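Local coordinates for chloroplast pentatricopeptide repeat protein 10 (Zea mays, PDB 4M59) that binds two similar intergenic RNA elements in chloroplast transcripts and acts as a barrier that protects these messages from exonuclease decay, at residues N145-V150 with V162-E167; G191-A196 with Q220-A225; T423-L428 with V445-T450; S439-I444 with L464-K469. The protein carries 4 engineered substitutions. All coordinates share one frame; numbering follows the deposited sequence.

Contact 1 (N145-V150 with V162-E167); sequences NVVLDV and VALLDE. With nucleotides of chain D.
L148 and L164 meet through single methyl groups, and the apolar part of this contact is built round L164. Its CD2 lies 4.0 Å from CD2 of L148 and 4.2 Å from CG1 of V147, so one methyl serves two residues of the opposing helix. The L164 side chain gets there because its CG stands anti to the backbone N (chi1 -176°). L148 swings the other way at its first torsion, with CG beside its backbone N, and the two leucines cross obliquely. No hydrogen bond spans the segments, and the CA atoms of L148 and L164 are still 8.1 Å apart, evidence that only side-chain ends close the gap.

The side that looks away from L164 faces the RNA, with a hydrogen bond from N145 and van der Waals packing by V146. N145 ND2 donates to O2 of U2 in chain D at 3.3 Å, with an N-H...O angle of 144°, a rather long and bent bond. V146 CG2 packs 3.7 Å from the ribose O4' of the same nucleotide. The N145 amide is also held by D176 and T179, consistent with the Asn-Asp combination by which PPR motifs select uracil.

Both segments fall in predicted PPR repeat 3 and lie on its two helices, 141-151 and 158-170, which pack as a hairpin. Helix 122-132 covers V147, helix 106-117 reaches V146, and helix 177-188 packs on L148.

Contact 2 (G191-A196 with Q220-A225); sequences GLVDEA and QVFGKA. With nucleotides of chain D.
V221 and F222, the two residues that touch V193, ride on a helical turn closed by the backbone bond from K224 N to Q220 O at 2.8 Å. The contact joins consecutive PPR motifs of the alpha-solenoid: 191-196 falls in predicted repeat 4 and 220-225 in repeat 5. The backbones come close at V193 and V221, with CA atoms 6.3 Å apart, and what passes between the segments is purely apolar.

On the other side of helix 212-224, Q220 faces the RNA. Its CG lies against the sugar, 3.2 Å from C5' of U5 in chain D, and the bend at chi2 (-76°) keeps CD beside the same ribose. With an alanine at Q220 the U5 ribose would probably lose this flank and be freer to shift. S188 of helix 177-188 touches both Q220 and V221, while helix 228-241 packs on the F222 ring.

V193 presents its CA and one methyl: V221 CG1 lies 4.0 Å from V193 CA and 4.0 Å from V193 CG1. That methyl, anti to the backbone N (chi1 -170°), also approaches the F222 ring obliquely, 3.8 Å from CE1.

Contact 3 (T423-L428 with V445-T450); sequences TTYNAL and VSKMRT
Y425 buries more surface here than any other residue of the two segments, and M448 and K447 supply what it meets. They belong to the paired helices of one PPR motif, predicted repeat 11: helix 422-435 carries Y425, and helix 438-449 brings M448 and K447 against it, with the Y425 and M448 CA atoms 7.0 Å apart.

M448 gives the Met-aromatic contact. Its SD is 5.1 Å from the centroid of the Y425 ring and 47° off the ring normal, an oblique approach, and the sulfur lies nearer still to Y425 CB, at 3.8 Å. M448 CB stands over one ring face and CG is 4.2 Å from CD2. The two side chains run antiparallel past one another, the methionine following the root of the tyrosine as well as its ring.

K447 runs slantwise past Y425, with CG set at a slant to the ring. The chain bends at chi2 and chi4, bringing NZ to 4.2 Å from Y425 OH, too far for a hydrogen bond. K451 NZ lies close to K447 NZ, and the two like charges would probably repel each other. Y410 of helix 403-413 touches Y425 from the preceding hairpin.

At the end of the second helix, T450 OG1 turns back to donate to K447 O at 3.0 Å, tilted 28° from the carbonyl plane.

Contact 4 (S439-I444 with L464-K469); sequences STAQSI and LQCYAK
The seam between two successive helical hairpins runs through A441 and Q442 on one side and C466 and Y467 on the other. Q442 NE2 donates to Y467 OH at 3.0 Å with an N-H...O angle of 168°. The hydroxyl lies practically in the Q442 amide plane, and NE2 comes to the edge of the tyrosine ring; amide and ring planes are 72° apart. Q442 runs extended beyond CG, which carries its amide to the end of the ring. In the PPR superhelix this bond links predicted repeat 11, holding 439-444, to repeat 12, holding 464-469. A leucine in place of Q442 would have no N-H to offer, and Y467 OH would probably be left without this donor. W438 also meets the Y467 ring, at about 30° between planes. Beside the polar pair, A441 CB packs 3.6 Å from C466 SG; L429 of helix 422-435 touches A441, and L432 touches C466. S439 OG bonds to L20 N of the second subunit, and K469 packs on a uracil base of the bound RNA.

In the fold
From the N terminus, contact 1 comes first and closes a short loop: 11 residues separate its segments, both in predicted repeat 3. Contact 2 follows in series and spans 23 residues, tying repeat 4 to repeat 5; its centre is about 19 Å from that of contact 1. Far along the superhelix, about 59 and 60 Å, centre to centre, from contact 2 and beyond the centre of the chain, lie contacts 3 and 4. Their segments alternate, so the two cross: contact 3 pairs the helices of repeat 11, and contact 4 passes from the second of these to repeat 12. Both use helix 438-449, and I444 of contact 4 packs on Y425 and L428 of contact 3.

Contact 1 (N145-V150 with V162-E167)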
loop_
_atom_site.group_PDB
_atom_site.type_symbol
_atom_site.label_atom_id
_atom_site.label_comp_id
_atom_site.label_asym_id
_atom_site.label_seq_id
_atom_site.Cartn_x
_atom_site.Cartn_y
_atom_site.Cartn_z
ATOM N N ASN A 145 30.655 -15.471 -16.406
ATOM C CA ASN A 145 29.458 -15.538 -15.591
ATOM C C ASN A 145 28.423 -14.485 -15.947
ATOM O O ASN A 145 27.230 -14.737 -15.902
ATOM C CB ASN A 145 29.821 -15.421 -14.113
ATOM C CG ASN A 145 30.364 -16.698 -13.542
ATOM O OD1 ASN A 145 30.132 -17.767 -14.063
ATOM N ND2 ASN A 145 31.070 -16.590 -12.444
ATOM N N VAL A 146 28.889 -13.299 -16.286
ATOM C CA VAL A 146 27.993 -12.254 -16.707
ATOM C C VAL A 146 27.272 -12.666 -17.955
ATOM O O VAL A 146 26.066 -12.558 -18.048
ATOM C CB VAL A 146 28.747 -10.978 -16.973
ATOM C CG1 VAL A 146 27.975 -10.096 -17.873
ATOM C CG2 VAL A 146 29.004 -10.287 -15.692
ATOM N N VAL A 147 28.013 -13.167 -18.919
ATOM C CA VAL A 147 27.444 -13.538 -20.192
ATOM C C VAL A 147 26.461 -14.667 -20.039
ATOM O O VAL A 147 25.520 -14.788 -20.800
ATOM C CB VAL A 147 28.545 -13.928 -21.150
ATOM C CG1 VAL A 147 27.983 -14.247 -22.494
ATOM C CG2 VAL A 147 29.525 -12.807 -21.256
ATOM N N LEU A 148 26.680 -15.501 -19.034
ATOM C CA LEU A 148 25.780 -16.592 -18.750
ATOM C C LEU A 148 24.488 -16.011 -18.280
ATOM O O LEU A 148 23.419 -16.442 -18.662
ATOM C CB LEU A 148 26.354 -17.469 -17.650
ATOM C CG LEU A 148 27.454 -18.446 -18.037
ATOM C CD1 LEU A 148 27.935 -19.165 -16.832
ATOM C CD2 LEU A 148 26.921 -19.414 -19.023
ATOM N N ASP A 149 24.610 -15.010 -17.436
ATOM C CA ASP A 149 23.463 -14.338 -16.893
ATOM C C ASP A 149 22.683 -13.679 -18.005
ATOM O O ASP A 149 21.495 -13.502 -17.893
ATOM C CB ASP A 149 23.927 -13.295 -15.893
ATOM C CG ASP A 149 22.842 -12.861 -14.966
ATOM O OD1 ASP A 149 21.840 -13.580 -14.844
ATOM O OD2 ASP A 149 22.975 -11.794 -14.353
ATOM N N VAL A 150 23.357 -13.326 -19.083
ATOM C CA VAL A 150 22.692 -12.727 -20.224
ATOM C C VAL A 150 21.955 -13.781 -21.026
ATOM O O VAL A 150 20.855 -13.563 -21.490
ATOM C CB VAL A 150 23.685 -11.979 -21.111
ATOM C CG1 VAL A 150 23.033 -11.539 -22.375
ATOM C CG2 VAL A 150 24.212 -10.790 -20.394
ATOM N N VAL A 162 25.469 -24.462 -22.474
ATOM C CA VAL A 162 26.238 -25.698 -22.471
ATOM C C VAL A 162 27.517 -25.542 -23.288
ATOM O O VAL A 162 28.576 -26.026 -22.891
ATOM C CB VAL A 162 25.419 -26.872 -23.039
ATOM C CG1 VAL A 162 26.269 -28.132 -23.101
ATOM C CG2 VAL A 162 24.172 -27.103 -22.199
ATOM N N ALA A 163 27.414 -24.863 -24.426
ATOM C CA ALA A 163 28.570 -24.637 -25.271
ATOM C C ALA A 163 29.582 -23.699 -24.649
ATOM O O ALA A 163 30.769 -23.852 -24.865
ATOM C CB ALA A 163 28.143 -24.108 -26.602
ATOM N N LEU A 164 29.117 -22.729 -23.882
ATOM C CA LEU A 164 30.018 -21.763 -23.290
ATOM C C LEU A 164 30.618 -22.333 -22.041
ATOM O O LEU A 164 31.704 -21.945 -21.633
ATOM C CB LEU A 164 29.288 -20.477 -22.963
ATOM C CG LEU A 164 30.156 -19.347 -22.430
ATOM C CD1 LEU A 164 31.093 -18.856 -23.491
ATOM C CD2 LEU A 164 29.290 -18.231 -21.957
ATOM N N LEU A 165 29.898 -23.249 -21.422
ATOM C CA LEU A 165 30.424 -23.941 -20.272
ATOM C C LEU A 165 31.654 -24.705 -20.696
ATOM O O LEU A 165 32.667 -24.675 -20.022
ATOM C CB LEU A 165 29.383 -24.884 -19.699
ATOM C CG LEU A 165 28.360 -24.246 -18.772
ATOM C CD1 LEU A 165 27.249 -25.208 -18.510
ATOM C CD2 LEU A 165 29.017 -23.862 -17.490
ATOM N N ASP A 166 31.562 -25.369 -21.840
ATOM C CA ASP A 166 32.696 -26.086 -22.390
ATOM C C ASP A 166 33.891 -25.179 -22.634
ATOM O O ASP A 166 34.972 -25.437 -22.129
ATOM C CB ASP A 166 32.316 -26.795 -23.683
ATOM C CG ASP A 166 31.430 -27.991 -23.447
ATOM O OD1 ASP A 166 31.272 -28.393 -22.283
ATOM O OD2 ASP A 166 30.894 -28.532 -24.426
ATOM N N GLU A 167 33.684 -24.115 -23.399
ATOM C CA GLU A 167 34.753 -23.169 -23.704
ATOM C C GLU A 167 35.472 -22.702 -22.446
ATOM O O GLU A 167 36.687 -22.844 -22.325
ATOM C CB GLU A 167 34.202 -21.964 -24.464
ATOM C CG GLU A 167 33.268 -22.315 -25.609
ATOM C CD GLU A 167 32.737 -21.084 -26.315
ATOM O OE1 GLU A 167 33.303 -19.990 -26.112
ATOM O OE2 GLU A 167 31.752 -21.209 -27.072
ATOM P P U D 2 29.067 -6.373 -9.259
ATOM O OP1 U D 2 27.730 -5.735 -9.128
ATOM O OP2 U D 2 29.839 -6.709 -8.040
ATOM O "O5'" U D 2 28.880 -7.704 -10.116
ATOM C "C5'" U D 2 28.319 -7.665 -11.420
ATOM C "C4'" U D 2 28.036 -9.054 -11.932
ATOM O "O4'" U D 2 29.266 -9.819 -11.984
ATOM C "C3'" U D 2 27.113 -9.895 -11.062
ATOM O "O3'" U D 2 25.745 -9.597 -11.285
ATOM C "C2'" U D 2 27.511 -11.324 -11.420
ATOM O "O2'" U D 2 26.891 -11.734 -12.630
ATOM C "C1'" U D 2 29.014 -11.173 -11.670
ATOM N N1 U D 2 29.835 -11.544 -10.493
ATOM C C2 U D 2 30.371 -12.820 -10.440
ATOM O O2 U D 2 30.194 -13.653 -11.311
ATOM N N3 U D 2 31.128 -13.098 -9.325
ATOM C C4 U D 2 31.398 -12.243 -8.281
ATOM O O4 U D 2 32.093 -12.627 -7.342
ATOM C C5 U D 2 30.813 -10.946 -8.405
ATOM C C6 U D 2 30.075 -10.645 -9.478
#

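Contact 2 (G191-A196 with Q220-A225)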
loop_
_atom_site.group_PDB
_atom_site.type_symbol
_atom_site.label_atom_id
_atom_site.label_comp_id
_atom_site.label_asym_id
_atom_site.label_seq_id
_atom_site.Cartn_x
_atom_site.Cartn_y
_atom_site.Cartn_z
ATOM N N GLY A 191 11.855 -23.335 -17.721
ATOM C CA GLY A 191 11.154 -24.555 -17.389
ATOM C C GLY A 191 12.022 -25.757 -17.671
ATOM O O GLY A 191 11.532 -26.844 -17.928
ATOM N N LEU A 192 13.325 -25.550 -17.635
ATOM C CA LEU A 192 14.262 -26.598 -17.907
ATOM C C LEU A 192 14.590 -27.340 -16.684
ATOM O O LEU A 192 15.691 -27.316 -16.234
ATOM C CB LEU A 192 15.522 -26.004 -18.410
ATOM C CG LEU A 192 15.364 -25.183 -19.662
ATOM C CD1 LEU A 192 16.645 -24.530 -19.957
ATOM C CD2 LEU A 192 15.022 -26.085 -20.758
ATOM N N VAL A 193 13.617 -28.034 -16.160
ATOM C CA VAL A 193 13.750 -28.704 -14.886
ATOM C C VAL A 193 14.782 -29.802 -14.904
ATOM O O VAL A 193 15.619 -29.879 -14.028
ATOM C CB VAL A 193 12.433 -29.315 -14.482
ATOM C CG1 VAL A 193 12.521 -29.790 -13.072
ATOM C CG2 VAL A 193 11.337 -28.309 -14.617
ATOM N N ASP A 194 14.683 -30.678 -15.896
ATOM C CA ASP A 194 15.528 -31.865 -15.963
ATOM C C ASP A 194 17.009 -31.534 -16.105
ATOM O O ASP A 194 17.864 -32.223 -15.551
ATOM C CB ASP A 194 15.088 -32.767 -17.115
ATOM C CG ASP A 194 13.627 -33.162 -17.019
ATOM O OD1 ASP A 194 13.128 -33.330 -15.887
ATOM O OD2 ASP A 194 12.982 -33.302 -18.079
ATOM N N GLU A 195 17.308 -30.513 -16.902
ATOM C CA GLU A 195 18.690 -30.153 -17.204
ATOM C C GLU A 195 19.335 -29.460 -16.017
ATOM O O GLU A 195 20.537 -29.593 -15.783
ATOM C CB GLU A 195 18.764 -29.261 -18.448
ATOM C CG GLU A 195 17.457 -28.589 -18.831
ATOM C CD GLU A 195 16.712 -29.339 -19.916
ATOM O OE1 GLU A 195 15.496 -29.563 -19.754
ATOM O OE2 GLU A 195 17.338 -29.699 -20.934
ATOM N N ALA A 196 18.525 -28.719 -15.272
ATOM C CA ALA A 196 19.003 -28.034 -14.094
ATOM C C ALA A 196 19.482 -29.056 -13.097
ATOM O O ALA A 196 20.471 -28.863 -12.413
ATOM C CB ALA A 196 17.895 -27.230 -13.506
ATOM N N GLN A 220 13.837 -22.710 -6.810
ATOM C CA GLN A 220 12.920 -21.851 -7.543
ATOM C C GLN A 220 12.442 -22.558 -8.785
ATOM O O GLN A 220 11.368 -22.295 -9.285
ATOM C CB GLN A 220 13.581 -20.535 -7.903
ATOM C CG GLN A 220 13.021 -19.367 -7.165
ATOM C CD GLN A 220 11.688 -18.939 -7.687
ATOM O OE1 GLN A 220 11.580 -18.469 -8.806
ATOM N NE2 GLN A 220 10.658 -19.095 -6.879
ATOM N N VAL A 221 13.261 -23.469 -9.270
ATOM C CA VAL A 221 12.909 -24.298 -10.399
ATOM C C VAL A 221 11.620 -25.030 -10.125
ATOM O O VAL A 221 10.618 -24.818 -10.789
ATOM C CB VAL A 221 13.986 -25.346 -10.632
ATOM C CG1 VAL A 221 13.671 -26.158 -11.858
ATOM C CG2 VAL A 221 15.326 -24.685 -10.774
ATOM N N PHE A 222 11.665 -25.893 -9.129
ATOM C CA PHE A 222 10.535 -26.718 -8.765
ATOM C C PHE A 222 9.316 -25.887 -8.448
ATOM O O PHE A 222 8.211 -26.225 -8.842
ATOM C CB PHE A 222 10.920 -27.584 -7.583
ATOM C CG PHE A 222 11.990 -28.559 -7.901
ATOM C CD1 PHE A 222 11.931 -29.297 -9.054
ATOM C CD2 PHE A 222 13.067 -28.725 -7.066
ATOM C CE1 PHE A 222 12.906 -30.190 -9.358
ATOM C CE2 PHE A 222 14.047 -29.623 -7.375
ATOM C CZ PHE A 222 13.965 -30.355 -8.519
ATOM N N GLY A 223 9.531 -24.800 -7.710
ATOM C CA GLY A 223 8.453 -24.016 -7.134
ATOM C C GLY A 223 7.789 -22.973 -8.012
ATOM O O GLY A 223 6.577 -22.777 -7.919
ATOM N N LYS A 224 8.573 -22.309 -8.857
ATOM C CA LYS A 224 8.038 -21.292 -9.754
ATOM C C LYS A 224 6.769 -21.784 -10.439
ATOM O O LYS A 224 5.681 -21.259 -10.204
ATOM C CB LYS A 224 9.083 -20.898 -10.800
ATOM C CG LYS A 224 8.625 -19.812 -11.757
ATOM C CD LYS A 224 8.501 -18.470 -11.052
ATOM C CE LYS A 224 9.770 -17.647 -11.206
ATOM N NZ LYS A 224 9.557 -16.223 -10.828
ATOM N N ALA A 225 6.917 -22.797 -11.287
ATOM C CA ALA A 225 5.784 -23.378 -11.997
ATOM C C ALA A 225 5.875 -24.900 -11.997
ATOM O O ALA A 225 6.312 -25.504 -12.976
ATOM C CB ALA A 225 5.720 -22.846 -13.420
ATOM P P U D 5 15.302 -15.091 -8.354
ATOM O OP1 U D 5 14.739 -15.361 -9.698
ATOM O OP2 U D 5 16.189 -13.919 -8.152
ATOM O "O5'" U D 5 14.099 -14.994 -7.315
ATOM C "C5'" U D 5 13.455 -16.181 -6.821
ATOM C "C4'" U D 5 12.535 -15.837 -5.675
ATOM O "O4'" U D 5 13.293 -15.829 -4.436
ATOM C "C3'" U D 5 11.887 -14.462 -5.743
ATOM O "O3'" U D 5 10.681 -14.485 -6.498
ATOM C "C2'" U D 5 11.613 -14.163 -4.275
ATOM O "O2'" U D 5 10.431 -14.773 -3.799
ATOM C "C1'" U D 5 12.842 -14.775 -3.603
ATOM N N1 U D 5 13.945 -13.822 -3.426
ATOM C C2 U D 5 13.968 -13.076 -2.264
ATOM O O2 U D 5 13.121 -13.180 -1.394
ATOM N N3 U D 5 15.022 -12.204 -2.160
ATOM C C4 U D 5 16.032 -12.001 -3.075
ATOM O O4 U D 5 16.912 -11.174 -2.833
ATOM C C5 U D 5 15.937 -12.810 -4.251
ATOM C C6 U D 5 14.922 -13.670 -4.384
#

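Contact 3 (T423-L428 with V445-T450)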
loop_
_atom_site.group_PDB
_atom_site.type_symbol
_atom_site.label_atom_id
_atom_site.label_comp_id
_atom_site.label_asym_id
_atom_site.label_seq_id
_atom_site.Cartn_x
_atom_site.Cartn_y
_atom_site.Cartn_z
ATOM N N THR A 423 -2.198 15.098 18.069
ATOM C CA THR A 423 -2.697 13.794 17.680
ATOM C C THR A 423 -3.955 13.467 18.467
ATOM O O THR A 423 -4.932 12.947 17.934
ATOM C CB THR A 423 -1.633 12.710 17.893
ATOM O OG1 THR A 423 -2.264 11.431 17.966
ATOM C CG2 THR A 423 -0.877 12.959 19.164
ATOM N N THR A 424 -3.924 13.815 19.741
ATOM C CA THR A 424 -5.033 13.630 20.647
ATOM C C THR A 424 -6.273 14.374 20.190
ATOM O O THR A 424 -7.380 13.909 20.393
ATOM C CB THR A 424 -4.661 14.131 22.025
ATOM O OG1 THR A 424 -3.408 13.564 22.406
ATOM C CG2 THR A 424 -5.706 13.743 23.018
ATOM N N TYR A 425 -6.075 15.509 19.524
ATOM C CA TYR A 425 -7.203 16.278 19.076
ATOM C C TYR A 425 -7.574 15.875 17.704
ATOM O O TYR A 425 -8.668 16.093 17.267
ATOM C CB TYR A 425 -6.887 17.753 19.088
ATOM C CG TYR A 425 -6.739 18.306 20.449
ATOM C CD1 TYR A 425 -7.816 18.592 21.212
ATOM C CD2 TYR A 425 -5.532 18.549 20.960
ATOM C CE1 TYR A 425 -7.674 19.084 22.443
ATOM C CE2 TYR A 425 -5.384 19.026 22.181
ATOM C CZ TYR A 425 -6.453 19.294 22.922
ATOM O OH TYR A 425 -6.277 19.790 24.168
ATOM N N ASN A 426 -6.644 15.227 17.056
ATOM C CA ASN A 426 -6.883 14.792 15.723
ATOM C C ASN A 426 -7.691 13.524 15.684
ATOM O O ASN A 426 -8.535 13.338 14.826
ATOM C CB ASN A 426 -5.550 14.575 15.057
ATOM C CG ASN A 426 -5.156 15.700 14.168
ATOM O OD1 ASN A 426 -5.965 16.525 13.787
ATOM N ND2 ASN A 426 -3.899 15.728 13.806
ATOM N N ALA A 427 -7.397 12.634 16.613
ATOM C CA ALA A 427 -8.140 11.408 16.749
ATOM C C ALA A 427 -9.595 11.775 16.905
ATOM O O ALA A 427 -10.454 11.312 16.170
ATOM C CB ALA A 427 -7.667 10.655 17.950
ATOM N N LEU A 428 -9.851 12.650 17.860
ATOM C CA LEU A 428 -11.188 13.092 18.146
ATOM C C LEU A 428 -11.882 13.682 16.937
ATOM O O LEU A 428 -13.042 13.409 16.695
ATOM C CB LEU A 428 -11.157 14.109 19.273
ATOM C CG LEU A 428 -10.619 13.620 20.605
ATOM C CD1 LEU A 428 -10.622 14.742 21.590
ATOM C CD2 LEU A 428 -11.479 12.522 21.097
ATOM N N VAL A 445 -11.159 22.623 17.815
ATOM C CA VAL A 445 -9.999 23.221 17.179
ATOM C C VAL A 445 -9.593 24.472 17.919
ATOM O O VAL A 445 -8.415 24.743 18.093
ATOM C CB VAL A 445 -10.227 23.495 15.682
ATOM C CG1 VAL A 445 -11.248 24.574 15.466
ATOM C CG2 VAL A 445 -8.940 23.882 15.039
ATOM N N SER A 446 -10.585 25.207 18.397
ATOM C CA SER A 446 -10.343 26.381 19.200
ATOM C C SER A 446 -9.634 25.956 20.465
ATOM O O SER A 446 -8.674 26.588 20.883
ATOM C CB SER A 446 -11.661 27.059 19.547
ATOM O OG SER A 446 -12.333 26.357 20.568
ATOM N N LYS A 447 -10.084 24.870 21.058
ATOM C CA LYS A 447 -9.471 24.407 22.282
ATOM C C LYS A 447 -8.064 24.029 21.973
ATOM O O LYS A 447 -7.183 24.236 22.762
ATOM C CB LYS A 447 -10.195 23.185 22.808
ATOM C CG LYS A 447 -9.647 22.646 24.087
ATOM C CD LYS A 447 -10.106 23.466 25.238
ATOM C CE LYS A 447 -9.748 22.813 26.534
ATOM N NZ LYS A 447 -8.301 22.557 26.586
ATOM N N MET A 448 -7.861 23.450 20.797
ATOM C CA MET A 448 -6.527 23.107 20.339
ATOM C C MET A 448 -5.698 24.381 20.284
ATOM O O MET A 448 -4.524 24.399 20.650
ATOM C CB MET A 448 -6.599 22.464 18.956
ATOM C CG MET A 448 -5.289 21.880 18.459
ATOM S SD MET A 448 -5.526 20.712 17.108
ATOM C CE MET A 448 -7.049 21.309 16.384
ATOM N N ARG A 449 -6.337 25.452 19.824
ATOM C CA ARG A 449 -5.710 26.763 19.736
ATOM C C ARG A 449 -5.428 27.393 21.092
ATOM O O ARG A 449 -4.411 28.067 21.268
ATOM C CB ARG A 449 -6.569 27.707 18.890
ATOM C CG ARG A 449 -6.383 27.537 17.390
ATOM C CD ARG A 449 -7.157 28.596 16.623
ATOM N NE ARG A 449 -7.773 28.053 15.414
ATOM C CZ ARG A 449 -7.113 27.788 14.294
ATOM N NH1 ARG A 449 -5.808 28.014 14.221
ATOM N NH2 ARG A 449 -7.755 27.295 13.244
ATOM N N THR A 450 -6.324 27.192 22.056
ATOM C CA THR A 450 -6.175 27.843 23.341
ATOM C C THR A 450 -5.222 27.084 24.227
ATOM O O THR A 450 -5.059 27.416 25.391
ATOM C CB THR A 450 -7.503 27.989 24.074
ATOM O OG1 THR A 450 -8.059 26.698 24.321
ATOM C CG2 THR A 450 -8.473 28.784 23.238
#

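Contact 4 (S439-I444 with L464-K469)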
loop_
_atom_site.group_PDB
_atom_site.type_symbol
_atom_site.label_atom_id
_atom_site.label_comp_id
_atom_site.label_asym_id
_atom_site.label_seq_id
_atom_site.Cartn_x
_atom_site.Cartn_y
_atom_site.Cartn_z
ATOM N N SER A 439 -19.981 21.150 14.650
ATOM C CA SER A 439 -20.137 22.126 15.693
ATOM C C SER A 439 -19.181 21.785 16.808
ATOM O O SER A 439 -18.528 22.642 17.373
ATOM C CB SER A 439 -21.571 22.133 16.189
ATOM O OG SER A 439 -21.845 23.278 16.963
ATOM N N THR A 440 -19.083 20.508 17.105
ATOM C CA THR A 440 -18.164 20.084 18.126
ATOM C C THR A 440 -16.771 20.155 17.562
ATOM O O THR A 440 -15.811 20.386 18.280
ATOM C CB THR A 440 -18.442 18.655 18.553
ATOM O OG1 THR A 440 -19.855 18.442 18.607
ATOM C CG2 THR A 440 -17.843 18.396 19.903
ATOM N N ALA A 441 -16.664 19.955 16.258
ATOM C CA ALA A 441 -15.367 19.939 15.627
ATOM C C ALA A 441 -14.721 21.295 15.763
ATOM O O ALA A 441 -13.524 21.408 15.989
ATOM C CB ALA A 441 -15.502 19.569 14.192
ATOM N N GLN A 442 -15.532 22.328 15.627
ATOM C CA GLN A 442 -15.067 23.672 15.828
ATOM C C GLN A 442 -14.591 23.774 17.240
ATOM O O GLN A 442 -13.407 23.859 17.490
ATOM C CB GLN A 442 -16.197 24.657 15.614
ATOM C CG GLN A 442 -16.576 24.838 14.178
ATOM C CD GLN A 442 -17.629 25.884 13.995
ATOM O OE1 GLN A 442 -18.291 26.281 14.945
ATOM N NE2 GLN A 442 -17.788 26.345 12.773
ATOM N N SER A 443 -15.530 23.704 18.175
ATOM C CA SER A 443 -15.255 23.853 19.600
ATOM C C SER A 443 -13.971 23.187 20.068
ATOM O O SER A 443 -13.405 23.549 21.089
ATOM C CB SER A 443 -16.419 23.307 20.410
ATOM O OG SER A 443 -16.007 22.976 21.717
ATOM N N ILE A 444 -13.522 22.214 19.291
ATOM C CA ILE A 444 -12.323 21.475 19.585
ATOM C C ILE A 444 -11.098 22.195 19.066
ATOM O O ILE A 444 -10.121 22.369 19.789
ATOM C CB ILE A 444 -12.403 20.104 18.927
ATOM C CG1 ILE A 444 -13.199 19.159 19.812
ATOM C CG2 ILE A 444 -11.025 19.546 18.666
ATOM C CD1 ILE A 444 -13.305 17.778 19.251
ATOM N N LEU A 464 -12.648 19.416 7.398
ATOM C CA LEU A 464 -13.265 19.630 6.128
ATOM C C LEU A 464 -14.304 18.569 5.922
ATOM O O LEU A 464 -15.447 18.861 5.644
ATOM C CB LEU A 464 -12.219 19.531 5.054
ATOM C CG LEU A 464 -12.626 20.073 3.707
ATOM C CD1 LEU A 464 -13.205 21.431 3.884
ATOM C CD2 LEU A 464 -11.399 20.140 2.879
ATOM N N GLN A 465 -13.887 17.324 6.069
ATOM C CA GLN A 465 -14.788 16.207 5.911
ATOM C C GLN A 465 -15.935 16.348 6.883
ATOM O O GLN A 465 -17.071 16.023 6.570
ATOM C CB GLN A 465 -14.044 14.898 6.152
ATOM C CG GLN A 465 -13.131 14.502 5.020
ATOM C CD GLN A 465 -12.391 13.207 5.275
ATOM O OE1 GLN A 465 -12.062 12.878 6.408
ATOM N NE2 GLN A 465 -12.115 12.466 4.212
ATOM N N CYS A 466 -15.613 16.841 8.072
ATOM C CA CYS A 466 -16.596 17.024 9.129
ATOM C C CYS A 466 -17.727 17.945 8.690
ATOM O O CYS A 466 -18.877 17.760 9.088
ATOM C CB CYS A 466 -15.927 17.583 10.384
ATOM S SG CYS A 466 -16.626 16.979 11.937
ATOM N N TYR A 467 -17.397 18.940 7.873
ATOM C CA TYR A 467 -18.398 19.898 7.431
ATOM C C TYR A 467 -19.204 19.303 6.299
ATOM O O TYR A 467 -20.333 19.682 6.054
ATOM C CB TYR A 467 -17.732 21.178 6.918
ATOM C CG TYR A 467 -17.265 22.165 7.964
ATOM C CD1 TYR A 467 -18.154 22.772 8.818
ATOM C CD2 TYR A 467 -15.938 22.526 8.052
ATOM C CE1 TYR A 467 -17.735 23.683 9.753
ATOM C CE2 TYR A 467 -15.509 23.442 8.988
ATOM C CZ TYR A 467 -16.415 24.015 9.833
ATOM O OH TYR A 467 -16.001 24.926 10.768
ATOM N N ALA A 468 -18.601 18.367 5.599
ATOM C CA ALA A 468 -19.224 17.815 4.416
ATOM C C ALA A 468 -20.392 16.912 4.759
ATOM O O ALA A 468 -21.449 16.995 4.164
ATOM C CB ALA A 468 -18.205 17.060 3.631
ATOM N N LYS A 469 -20.184 16.034 5.730
ATOM C CA LYS A 469 -21.200 15.076 6.115
ATOM C C LYS A 469 -22.366 15.794 6.757
ATOM O O LYS A 469 -23.461 15.260 6.866
ATOM C CB LYS A 469 -20.604 14.044 7.063
ATOM C CG LYS A 469 -21.446 12.804 7.270
ATOM C CD LYS A 469 -22.098 12.371 5.984
ATOM C CE LYS A 469 -22.711 11.004 6.118
ATOM N NZ LYS A 469 -23.403 10.859 7.415
#